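Local coordinates for TqaA (Penicillium aethiopicum, PDB 5DLK), which is a fungal nonribosomal peptide synthetase whose terminal condensation-like (CT) domain, the part described here, probably closes the peptide product into a ring, at residues A[340-350]-A[463-474]; A[326-334]-A[364-372]. One frame throughout, in Å; residues are numbered along the deposited sequence.

Both contacts lie within the condensation-type domain. Strand 329-336 comes first along the chain and carries the first segment of contact 2. A short link leads to 340-350, which runs into helix 346-358 and is the first half of contact 1. The chain then reaches 364-372, and contact 2 closes a loop of about 30 residues. Contact 1 closes much later, when 463-474 returns near the C terminus. The two loops therefore cross rather than nest. Contact 2 ties an outer strand of the six-stranded sheet to the head of helix 368-375. Contact 1 joins the head of helix 346-358 to the chain leaving helix 446-465. Their centres are about 29 Å apart.

Contact 1: A[340-350]-A[463-474]; sequences DSTDWTVMDLL and FSTDPTARLLDI
Val346 and Phe463 form the dense part of this contact. Val346 CG1 lies over one face of the Phe463 ring, a CH-pi contact of 4.1 Å from CG1 to the centroid. CG1 is anti to the backbone N (chi1 167°), which turns CG2 to Phe463 CD1, Ala469 CB and Ile474 CD1. Leu349 CD2 meets the same ring obliquely, 3.8 Å from Phe463 CZ. Leu286 and Leu293 of helix 283-299 also pack on Phe463. Nearby, the bent chain of Met347 presses CE on Pro467 CB at 3.5 Å, tighter than usual.

A single beta bridge, Thr345 with Arg470, joins the backbones. Val346 N donates to Ala469 O (2.8 Å), and Leu471 N to Trp344 O (2.9 Å, 169° at the hydrogen). Thr345 is the N-cap of helix 346-358 and forms a capping box with Asp348: Thr345 N reaches Asp348 OD2 at 2.9 Å, and Asp348 N returns a weak bond to Thr345 OG1.

The solvent side is looser. Asp343 OD1 stands over a face of the Arg470 guanidinium, and OD2 is 3.0 Å from Arg470 NH1. OD2 sits far out of the guanidinium plane and no N-H is aimed at it, leaving charge alone; the planes are 71° apart. Asp473 is a second anion for this arginine. Replacing Asp343 by an alanine would probably leave Arg470 without one of its carboxylate mates. A water links Asp343 OD1, Trp344 O and Leu472 N.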
loop_
_atom_site.group_PDB
_atom_site.type_symbol
_atom_site.label_atom_id
_atom_site.label_comp_id
_atom_site.label_asym_id
_atom_site.label_seq_id
_atom_site.Cartn_x
_atom_site.Cartn_y
_atom_site.Cartn_z
ATOM N N ASP A 340 -13.097 -24.552 -25.419
ATOM C CA ASP A 340 -14.520 -24.664 -25.128
ATOM C C ASP A 340 -14.917 -26.118 -24.817
ATOM O O ASP A 340 -15.796 -26.361 -24.000
ATOM C CB ASP A 340 -15.371 -24.176 -26.308
ATOM C CG ASP A 340 -15.331 -22.664 -26.501
ATOM O OD1 ASP A 340 -14.766 -21.932 -25.654
ATOM O OD2 ASP A 340 -15.901 -22.214 -27.521
ATOM N N SER A 341 -14.259 -27.051 -25.488
ATOM C CA SER A 341 -14.581 -28.488 -25.373
ATOM C C SER A 341 -14.480 -28.994 -23.933
ATOM O O SER A 341 -15.173 -29.940 -23.542
ATOM C CB SER A 341 -13.667 -29.321 -26.284
ATOM O OG SER A 341 -12.291 -29.256 -25.928
ATOM N N THR A 342 -13.634 -28.351 -23.131
ATOM C CA THR A 342 -13.470 -28.768 -21.738
ATOM C C THR A 342 -14.664 -28.330 -20.868
ATOM O O THR A 342 -14.954 -28.920 -19.807
ATOM C CB THR A 342 -12.133 -28.218 -21.192
ATOM O OG1 THR A 342 -11.061 -28.747 -21.983
ATOM C CG2 THR A 342 -11.904 -28.592 -19.726
ATOM N N ASP A 343 -15.377 -27.305 -21.329
ATOM C CA ASP A 343 -16.623 -26.854 -20.704
ATOM C C ASP A 343 -16.431 -26.498 -19.229
ATOM O O ASP A 343 -17.141 -26.990 -18.357
ATOM C CB ASP A 343 -17.705 -27.924 -20.842
ATOM C CG ASP A 343 -19.026 -27.363 -21.313
ATOM O OD1 ASP A 343 -19.196 -26.123 -21.293
ATOM O OD2 ASP A 343 -19.897 -28.178 -21.680
ATOM N N TRP A 344 -15.445 -25.655 -18.943
ATOM C CA TRP A 344 -15.267 -25.179 -17.577
ATOM C C TRP A 344 -16.519 -24.527 -16.987
ATOM O O TRP A 344 -17.271 -23.829 -17.682
ATOM C CB TRP A 344 -14.146 -24.151 -17.504
ATOM C CG TRP A 344 -12.835 -24.682 -17.043
ATOM C CD1 TRP A 344 -12.441 -25.990 -16.936
ATOM C CD2 TRP A 344 -11.729 -23.888 -16.636
ATOM N NE1 TRP A 344 -11.130 -26.050 -16.491
ATOM C CE2 TRP A 344 -10.680 -24.767 -16.294
ATOM C CE3 TRP A 344 -11.520 -22.503 -16.531
ATOM C CZ2 TRP A 344 -9.440 -24.305 -15.867
ATOM C CZ3 TRP A 344 -10.278 -22.043 -16.101
ATOM C CH2 TRP A 344 -9.259 -22.943 -15.770
ATOM N N THR A 345 -16.716 -24.767 -15.700
ATOM C CA THR A 345 -17.705 -24.039 -14.918
ATOM C C THR A 345 -17.044 -22.882 -14.198
ATOM O O THR A 345 -15.824 -22.774 -14.143
ATOM C CB THR A 345 -18.366 -24.935 -13.871
ATOM O OG1 THR A 345 -17.384 -25.336 -12.912
ATOM C CG2 THR A 345 -18.963 -26.191 -14.533
ATOM N N VAL A 346 -17.867 -22.011 -13.635
ATOM C CA VAL A 346 -17.371 -20.971 -12.755
ATOM C C VAL A 346 -16.477 -21.534 -11.652
ATOM O O VAL A 346 -15.414 -20.982 -11.371
ATOM C CB VAL A 346 -18.551 -20.202 -12.146
ATOM C CG1 VAL A 346 -18.083 -19.327 -10.982
ATOM C CG2 VAL A 346 -19.247 -19.385 -13.242
ATOM N N MET A 347 -16.866 -22.655 -11.048
ATOM C CA MET A 347 -16.036 -23.229 -9.992
ATOM C C MET A 347 -14.619 -23.585 -10.476
ATOM O O MET A 347 -13.648 -23.398 -9.746
ATOM C CB MET A 347 -16.691 -24.486 -9.409
ATOM C CG MET A 347 -16.136 -24.827 -8.038
ATOM S SD MET A 347 -16.744 -23.595 -6.835
ATOM C CE MET A 347 -18.415 -24.221 -6.625
ATOM N N ASP A 348 -14.531 -24.122 -11.689
ATOM C CA ASP A 348 -13.241 -24.503 -12.282
ATOM C C ASP A 348 -12.370 -23.263 -12.432
ATOM O O ASP A 348 -11.166 -23.301 -12.166
ATOM C CB ASP A 348 -13.429 -25.178 -13.643
ATOM C CG ASP A 348 -14.186 -26.510 -13.546
ATOM O OD1 ASP A 348 -13.886 -27.277 -12.619
ATOM O OD2 ASP A 348 -15.065 -26.776 -14.390
ATOM N N LEU A 349 -12.979 -22.165 -12.877
ATOM C CA LEU A 349 -12.240 -20.911 -13.022
ATOM C C LEU A 349 -11.804 -20.395 -11.656
ATOM O O LEU A 349 -10.674 -19.921 -11.494
ATOM C CB LEU A 349 -13.094 -19.859 -13.763
ATOM C CG LEU A 349 -12.518 -18.443 -13.727
ATOM C CD1 LEU A 349 -11.154 -18.422 -14.408
ATOM C CD2 LEU A 349 -13.483 -17.440 -14.388
ATOM N N LEU A 350 -12.689 -20.478 -10.662
ATOM C CA LEU A 350 -12.335 -19.980 -9.329
ATOM C C LEU A 350 -11.142 -20.774 -8.754
ATOM O O LEU A 350 -10.209 -20.191 -8.222
ATOM C CB LEU A 350 -13.526 -20.065 -8.382
ATOM C CG LEU A 350 -14.663 -19.111 -8.782
ATOM C CD1 LEU A 350 -15.912 -19.383 -7.932
ATOM C CD2 LEU A 350 -14.197 -17.679 -8.593
ATOM N N PHE A 463 -21.181 -15.015 -10.548
ATOM C CA PHE A 463 -20.353 -16.138 -10.100
ATOM C C PHE A 463 -20.845 -16.693 -8.762
ATOM O O PHE A 463 -20.927 -17.909 -8.566
ATOM C CB PHE A 463 -18.893 -15.707 -9.961
ATOM C CG PHE A 463 -18.121 -15.632 -11.271
ATOM C CD1 PHE A 463 -18.725 -15.859 -12.486
ATOM C CD2 PHE A 463 -16.757 -15.330 -11.245
ATOM C CE1 PHE A 463 -17.998 -15.769 -13.682
ATOM C CE2 PHE A 463 -16.015 -15.257 -12.421
ATOM C CZ PHE A 463 -16.618 -15.482 -13.633
ATOM N N SER A 464 -21.173 -15.778 -7.856
ATOM C CA SER A 464 -21.621 -16.091 -6.508
ATOM C C SER A 464 -22.975 -16.804 -6.523
ATOM O O SER A 464 -23.200 -17.789 -5.804
ATOM C CB SER A 464 -21.715 -14.784 -5.696
ATOM O OG SER A 464 -22.376 -14.980 -4.460
ATOM N N THR A 465 -23.868 -16.279 -7.348
ATOM C CA THR A 465 -25.237 -16.781 -7.464
ATOM C C THR A 465 -25.294 -18.204 -8.054
ATOM O O THR A 465 -26.085 -19.038 -7.593
ATOM C CB THR A 465 -26.083 -15.808 -8.307
ATOM O OG1 THR A 465 -26.036 -14.509 -7.692
ATOM C CG2 THR A 465 -27.541 -16.254 -8.395
ATOM N N ASP A 466 -24.460 -18.502 -9.054
ATOM C CA ASP A 466 -24.439 -19.864 -9.606
ATOM C C ASP A 466 -23.030 -20.365 -9.927
ATOM O O ASP A 466 -22.609 -20.329 -11.078
ATOM C CB ASP A 466 -25.288 -19.956 -10.871
ATOM C CG ASP A 466 -25.498 -21.404 -11.327
ATOM O OD1 ASP A 466 -25.055 -22.331 -10.607
ATOM O OD2 ASP A 466 -26.110 -21.620 -12.400
ATOM N N PRO A 467 -22.329 -20.877 -8.917
ATOM C CA PRO A 467 -20.944 -21.297 -9.129
ATOM C C PRO A 467 -20.823 -22.541 -10.021
ATOM O O PRO A 467 -19.707 -22.878 -10.417
ATOM C CB PRO A 467 -20.445 -21.615 -7.715
ATOM C CG PRO A 467 -21.462 -21.109 -6.787
ATOM C CD PRO A 467 -22.750 -21.011 -7.517
ATOM N N THR A 468 -21.922 -23.224 -10.337
ATOM C CA THR A 468 -21.802 -24.406 -11.188
ATOM C C THR A 468 -22.124 -24.085 -12.643
ATOM O O THR A 468 -22.126 -24.979 -13.500
ATOM C CB THR A 468 -22.712 -25.580 -10.706
ATOM O OG1 THR A 468 -24.083 -25.253 -10.920
ATOM C CG2 THR A 468 -22.490 -25.882 -9.238
ATOM N N ALA A 469 -22.400 -22.814 -12.932
ATOM C CA ALA A 469 -22.707 -22.394 -14.295
ATOM C C ALA A 469 -21.545 -22.632 -15.246
ATOM O O ALA A 469 -20.387 -22.455 -14.868
ATOM C CB ALA A 469 -23.092 -20.906 -14.331
ATOM N N ARG A 470 -21.858 -22.974 -16.492
ATOM C CA ARG A 470 -20.825 -23.105 -17.523
ATOM C C ARG A 470 -20.314 -21.727 -17.900
ATOM O O ARG A 470 -21.108 -20.807 -18.099
ATOM C CB ARG A 470 -21.361 -23.827 -18.766
ATOM C CG ARG A 470 -21.534 -25.325 -18.612
ATOM C CD ARG A 470 -22.216 -25.927 -19.860
ATOM N NE ARG A 470 -22.060 -25.060 -21.032
ATOM C CZ ARG A 470 -22.126 -25.470 -22.298
ATOM N NH1 ARG A 470 -22.349 -26.747 -22.580
ATOM N NH2 ARG A 470 -21.964 -24.603 -23.289
ATOM N N LEU A 471 -18.993 -21.565 -17.992
ATOM C CA LEU A 471 -18.454 -20.269 -18.424
ATOM C C LEU A 471 -19.026 -19.833 -19.764
ATOM O O LEU A 471 -19.292 -18.643 -19.981
ATOM C CB LEU A 471 -16.928 -20.322 -18.531
ATOM C CG LEU A 471 -16.109 -20.301 -17.251
ATOM C CD1 LEU A 471 -14.596 -20.188 -17.592
ATOM C CD2 LEU A 471 -16.557 -19.166 -16.330
ATOM N N LEU A 472 -19.218 -20.792 -20.669
ATOM C CA LEU A 472 -19.787 -20.472 -21.982
ATOM C C LEU A 472 -21.175 -19.822 -21.890
ATOM O O LEU A 472 -21.611 -19.151 -22.821
ATOM C CB LEU A 472 -19.872 -21.733 -22.854
ATOM C CG LEU A 472 -18.534 -22.143 -23.465
ATOM C CD1 LEU A 472 -18.609 -23.512 -24.152
ATOM C CD2 LEU A 472 -18.082 -21.069 -24.444
ATOM N N ASP A 473 -21.857 -20.021 -20.768
ATOM C CA ASP A 473 -23.217 -19.516 -20.601
ATOM C C ASP A 473 -23.281 -18.170 -19.878
ATOM O O ASP A 473 -24.368 -17.619 -19.672
ATOM C CB ASP A 473 -24.063 -20.533 -19.834
ATOM C CG ASP A 473 -24.335 -21.800 -20.642
ATOM O OD1 ASP A 473 -24.286 -21.733 -21.890
ATOM O OD2 ASP A 473 -24.585 -22.860 -20.024
ATOM N N ILE A 474 -22.127 -17.656 -19.464
ATOM C CA ILE A 474 -22.091 -16.407 -18.711
ATOM C C ILE A 474 -22.187 -15.212 -19.652
ATOM O O ILE A 474 -21.437 -15.125 -20.628
ATOM C CB ILE A 474 -20.797 -16.270 -17.881
ATOM C CG1 ILE A 474 -20.627 -17.448 -16.919
ATOM C CG2 ILE A 474 -20.771 -14.929 -17.129
ATOM C CD1 ILE A 474 -21.431 -17.369 -15.656
HETATM O O HOH W 1 -17.967 -23.538 -20.218
#

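Contact 2: A[326-334]-A[364-372]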
loop_
_atom_site.group_PDB
_atom_site.type_symbol
_atom_site.label_atom_id
_atom_site.label_comp_id
_atom_site.label_asym_id
_atom_site.label_seq_id
_atom_site.Cartn_x
_atom_site.Cartn_y
_atom_site.Cartn_z
ATOM N N CYS A 326 6.064 -0.730 3.933
ATOM C CA CYS A 326 5.283 -1.068 2.754
ATOM C C CYS A 326 5.895 -2.299 2.100
ATOM O O CYS A 326 6.802 -2.175 1.299
ATOM C CB CYS A 326 5.256 0.093 1.769
ATOM S SG CYS A 326 4.307 -0.301 0.279
ATOM N N THR A 327 5.411 -3.474 2.462
ATOM C CA THR A 327 5.914 -4.701 1.839
ATOM C C THR A 327 5.035 -5.155 0.677
ATOM O O THR A 327 5.297 -6.218 0.072
ATOM C CB THR A 327 6.020 -5.855 2.839
ATOM O OG1 THR A 327 4.714 -6.246 3.287
ATOM C CG2 THR A 327 6.903 -5.452 4.037
ATOM N N LEU A 328 3.985 -4.385 0.390
ATOM C CA LEU A 328 3.109 -4.635 -0.762
ATOM C C LEU A 328 3.908 -4.834 -2.026
ATOM O O LEU A 328 4.934 -4.193 -2.214
ATOM C CB LEU A 328 2.139 -3.455 -1.001
ATOM C CG LEU A 328 1.029 -3.138 -0.013
ATOM C CD1 LEU A 328 0.236 -1.953 -0.532
ATOM C CD2 LEU A 328 0.124 -4.349 0.171
ATOM N N ASN A 329 3.422 -5.701 -2.915
ATOM C CA ASN A 329 4.021 -5.819 -4.221
ATOM C C ASN A 329 2.931 -5.889 -5.272
ATOM O O ASN A 329 1.815 -6.327 -4.985
ATOM C CB ASN A 329 4.931 -7.053 -4.293
ATOM C CG ASN A 329 5.990 -6.910 -5.343
ATOM O OD1 ASN A 329 6.114 -5.860 -5.963
ATOM N ND2 ASN A 329 6.768 -7.967 -5.561
ATOM N N PHE A 330 3.251 -5.430 -6.473
ATOM C CA PHE A 330 2.320 -5.508 -7.598
ATOM C C PHE A 330 2.940 -6.455 -8.615
ATOM O O PHE A 330 3.984 -6.139 -9.189
ATOM C CB PHE A 330 2.081 -4.134 -8.174
ATOM C CG PHE A 330 1.854 -3.097 -7.106
ATOM C CD1 PHE A 330 0.667 -3.094 -6.381
ATOM C CD2 PHE A 330 2.850 -2.178 -6.789
ATOM C CE1 PHE A 330 0.440 -2.143 -5.380
ATOM C CE2 PHE A 330 2.634 -1.221 -5.778
ATOM C CZ PHE A 330 1.426 -1.223 -5.079
ATOM N N VAL A 331 2.334 -7.628 -8.776
ATOM C CA VAL A 331 2.965 -8.701 -9.572
ATOM C C VAL A 331 1.968 -9.261 -10.591
ATOM O O VAL A 331 0.748 -9.052 -10.463
ATOM C CB VAL A 331 3.495 -9.842 -8.669
ATOM C CG1 VAL A 331 4.547 -9.317 -7.652
ATOM C CG2 VAL A 331 2.338 -10.582 -7.974
ATOM N N PRO A 332 2.469 -9.960 -11.622
ATOM C CA PRO A 332 1.570 -10.548 -12.622
ATOM C C PRO A 332 0.743 -11.703 -12.090
ATOM O O PRO A 332 1.226 -12.574 -11.365
ATOM C CB PRO A 332 2.535 -11.068 -13.709
ATOM C CG PRO A 332 3.891 -10.500 -13.351
ATOM C CD PRO A 332 3.875 -10.324 -11.890
ATOM N N LEU A 333 -0.524 -11.698 -12.483
ATOM C CA LEU A 333 -1.421 -12.806 -12.252
ATOM C C LEU A 333 -1.822 -13.304 -13.622
ATOM O O LEU A 333 -2.325 -12.531 -14.439
ATOM C CB LEU A 333 -2.658 -12.358 -11.449
ATOM C CG LEU A 333 -3.663 -13.485 -11.193
ATOM C CD1 LEU A 333 -3.008 -14.602 -10.365
ATOM C CD2 LEU A 333 -4.892 -12.903 -10.481
ATOM N N ARG A 334 -1.580 -14.584 -13.880
ATOM C CA ARG A 334 -1.926 -15.187 -15.158
ATOM C C ARG A 334 -3.103 -16.131 -15.001
ATOM O O ARG A 334 -3.095 -16.993 -14.110
ATOM C CB ARG A 334 -0.719 -15.962 -15.716
ATOM C CG ARG A 334 -0.997 -16.599 -17.076
ATOM C CD ARG A 334 0.232 -17.374 -17.547
ATOM N NE ARG A 334 0.063 -17.842 -18.920
ATOM C CZ ARG A 334 0.999 -18.517 -19.577
ATOM N NH1 ARG A 334 2.151 -18.788 -18.978
ATOM N NH2 ARG A 334 0.780 -18.910 -20.829
ATOM N N GLU A 364 6.615 -14.151 -4.381
ATOM C CA GLU A 364 5.876 -12.928 -4.695
ATOM C C GLU A 364 6.563 -11.636 -4.225
ATOM O O GLU A 364 6.084 -10.531 -4.502
ATOM C CB GLU A 364 4.483 -13.010 -4.063
ATOM C CG GLU A 364 4.556 -12.883 -2.551
ATOM C CD GLU A 364 3.209 -12.849 -1.856
ATOM O OE1 GLU A 364 2.198 -13.356 -2.415
ATOM O OE2 GLU A 364 3.181 -12.322 -0.717
ATOM N N HIS A 365 7.684 -11.784 -3.519
ATOM C CA HIS A 365 8.347 -10.683 -2.837
ATOM C C HIS A 365 9.416 -9.955 -3.652
ATOM O O HIS A 365 9.940 -8.916 -3.219
ATOM C CB HIS A 365 8.998 -11.226 -1.563
ATOM C CG HIS A 365 10.006 -12.294 -1.839
ATOM N ND1 HIS A 365 9.661 -13.623 -1.976
ATOM C CD2 HIS A 365 11.345 -12.225 -2.045
ATOM C CE1 HIS A 365 10.748 -14.328 -2.248
ATOM N NE2 HIS A 365 11.783 -13.503 -2.293
ATOM N N VAL A 366 9.769 -10.496 -4.814
ATOM C CA VAL A 366 10.845 -9.921 -5.616
ATOM C C VAL A 366 10.379 -8.728 -6.451
ATOM O O VAL A 366 9.200 -8.618 -6.749
ATOM C CB VAL A 366 11.475 -10.967 -6.543
ATOM C CG1 VAL A 366 12.254 -12.004 -5.710
ATOM C CG2 VAL A 366 10.404 -11.632 -7.436
ATOM N N GLU A 367 11.315 -7.860 -6.835
ATOM C CA GLU A 367 11.001 -6.668 -7.644
ATOM C C GLU A 367 10.380 -7.014 -8.991
ATOM O O GLU A 367 10.905 -7.874 -9.690
ATOM C CB GLU A 367 12.265 -5.850 -7.896
ATOM C CG GLU A 367 12.932 -5.357 -6.615
ATOM C CD GLU A 367 12.137 -4.239 -5.956
ATOM O OE1 GLU A 367 12.263 -3.085 -6.415
ATOM O OE2 GLU A 367 11.402 -4.521 -4.991
ATOM N N LEU A 368 9.299 -6.331 -9.369
ATOM C CA LEU A 368 8.649 -6.583 -10.663
ATOM C C LEU A 368 9.619 -6.459 -11.844
ATOM O O LEU A 368 9.628 -7.305 -12.742
ATOM C CB LEU A 368 7.478 -5.621 -10.874
ATOM C CG LEU A 368 6.651 -5.821 -12.149
ATOM C CD1 LEU A 368 5.982 -7.221 -12.147
ATOM C CD2 LEU A 368 5.615 -4.724 -12.308
ATOM N N ARG A 369 10.442 -5.404 -11.845
ATOM C CA ARG A 369 11.407 -5.232 -12.928
ATOM C C ARG A 369 12.433 -6.366 -12.963
ATOM O O ARG A 369 12.990 -6.643 -14.024
ATOM C CB ARG A 369 12.115 -3.860 -12.831
ATOM C CG ARG A 369 12.961 -3.620 -11.588
ATOM C CD ARG A 369 13.800 -2.334 -11.744
ATOM N NE ARG A 369 13.024 -1.158 -12.161
ATOM C CZ ARG A 369 12.459 -0.284 -11.316
ATOM N NH1 ARG A 369 12.566 -0.454 -10.006
ATOM N NH2 ARG A 369 11.783 0.760 -11.787
ATOM N N ASP A 370 12.673 -7.021 -11.827
ATOM C CA ASP A 370 13.563 -8.182 -11.789
ATOM C C ASP A 370 12.843 -9.412 -12.336
ATOM O O ASP A 370 13.442 -10.229 -13.026
ATOM C CB ASP A 370 14.060 -8.483 -10.376
ATOM C CG ASP A 370 15.054 -7.442 -9.865
ATOM O OD1 ASP A 370 15.492 -6.588 -10.663
ATOM O OD2 ASP A 370 15.384 -7.501 -8.667
ATOM N N ILE A 371 11.563 -9.551 -12.026
ATOM C CA ILE A 371 10.782 -10.616 -12.673
ATOM C C ILE A 371 10.871 -10.487 -14.188
ATOM O O ILE A 371 11.165 -11.470 -14.896
ATOM C CB ILE A 371 9.294 -10.591 -12.251
ATOM C CG1 ILE A 371 9.164 -10.935 -10.765
ATOM C CG2 ILE A 371 8.465 -11.605 -13.109
ATOM C CD1 ILE A 371 7.720 -10.762 -10.219
ATOM N N PHE A 372 10.625 -9.285 -14.698
ATOM C CA PHE A 372 10.604 -9.091 -16.137
ATOM C C PHE A 372 12.021 -9.252 -16.731
ATOM O O PHE A 372 12.188 -9.910 -17.759
ATOM C CB PHE A 372 10.000 -7.728 -16.510
ATOM C CG PHE A 372 8.501 -7.632 -16.263
ATOM C CD1 PHE A 372 7.727 -8.781 -16.175
ATOM C CD2 PHE A 372 7.877 -6.397 -16.103
ATOM C CE1 PHE A 372 6.364 -8.696 -15.941
ATOM C CE2 PHE A 372 6.515 -6.312 -15.870
ATOM C CZ PHE A 372 5.759 -7.479 -15.788
HETATM O O HOH W 2 7.548 -7.293 -1.687
HETATM O O HOH W 3 7.899 -4.609 -7.357
#
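Asn329 reaches from strand 329-336, at the edge of the six-stranded mixed sheet of the condensation-type domain, to the turn before helix 368-375. Its CB lies 3.7 Å from Glu364 O. Its CG is anti to the backbone N (chi1 -155°), and this carries the amide across to the turn. ND2 then donates twice. One bond goes to Glu364 O at 2.9 Å, fairly straight at 162°. The other goes to Val366 O at 2.8 Å, with the nitrogen 38° out of that carbonyl plane. Both acceptors lie near the plane of the Asn329 amide, so the two bonds fix its rotation. On the other branch, OD1 takes a weak bond from Phe330 N. It also takes one from a water 2.6 Å away from OD1, and Leu368 N donates to the same water.

The Glu364 carboxylate is hydrogen-bonded through OE2 to Asn314. The Glu364 side chain is close to those of Asn311 and Tyr357, two residues that bind the phosphopantetheine arm, which is absent here.

Toward the helix the contact is mostly apolar. Leu368 CD1 rests 3.7 Å from Phe330 O and 3.8 Å from Pro332 CD. The Leu368 and Pro332 side chains run antiparallel past one another. Ile371 CD1 packs more loosely on Val331 CG1, and Trp232 of helix 227-235 touches Ile371. One turn beyond Leu368, Phe372 CE1 approaches Pro332 CG at 4.0 Å, oblique to the ring.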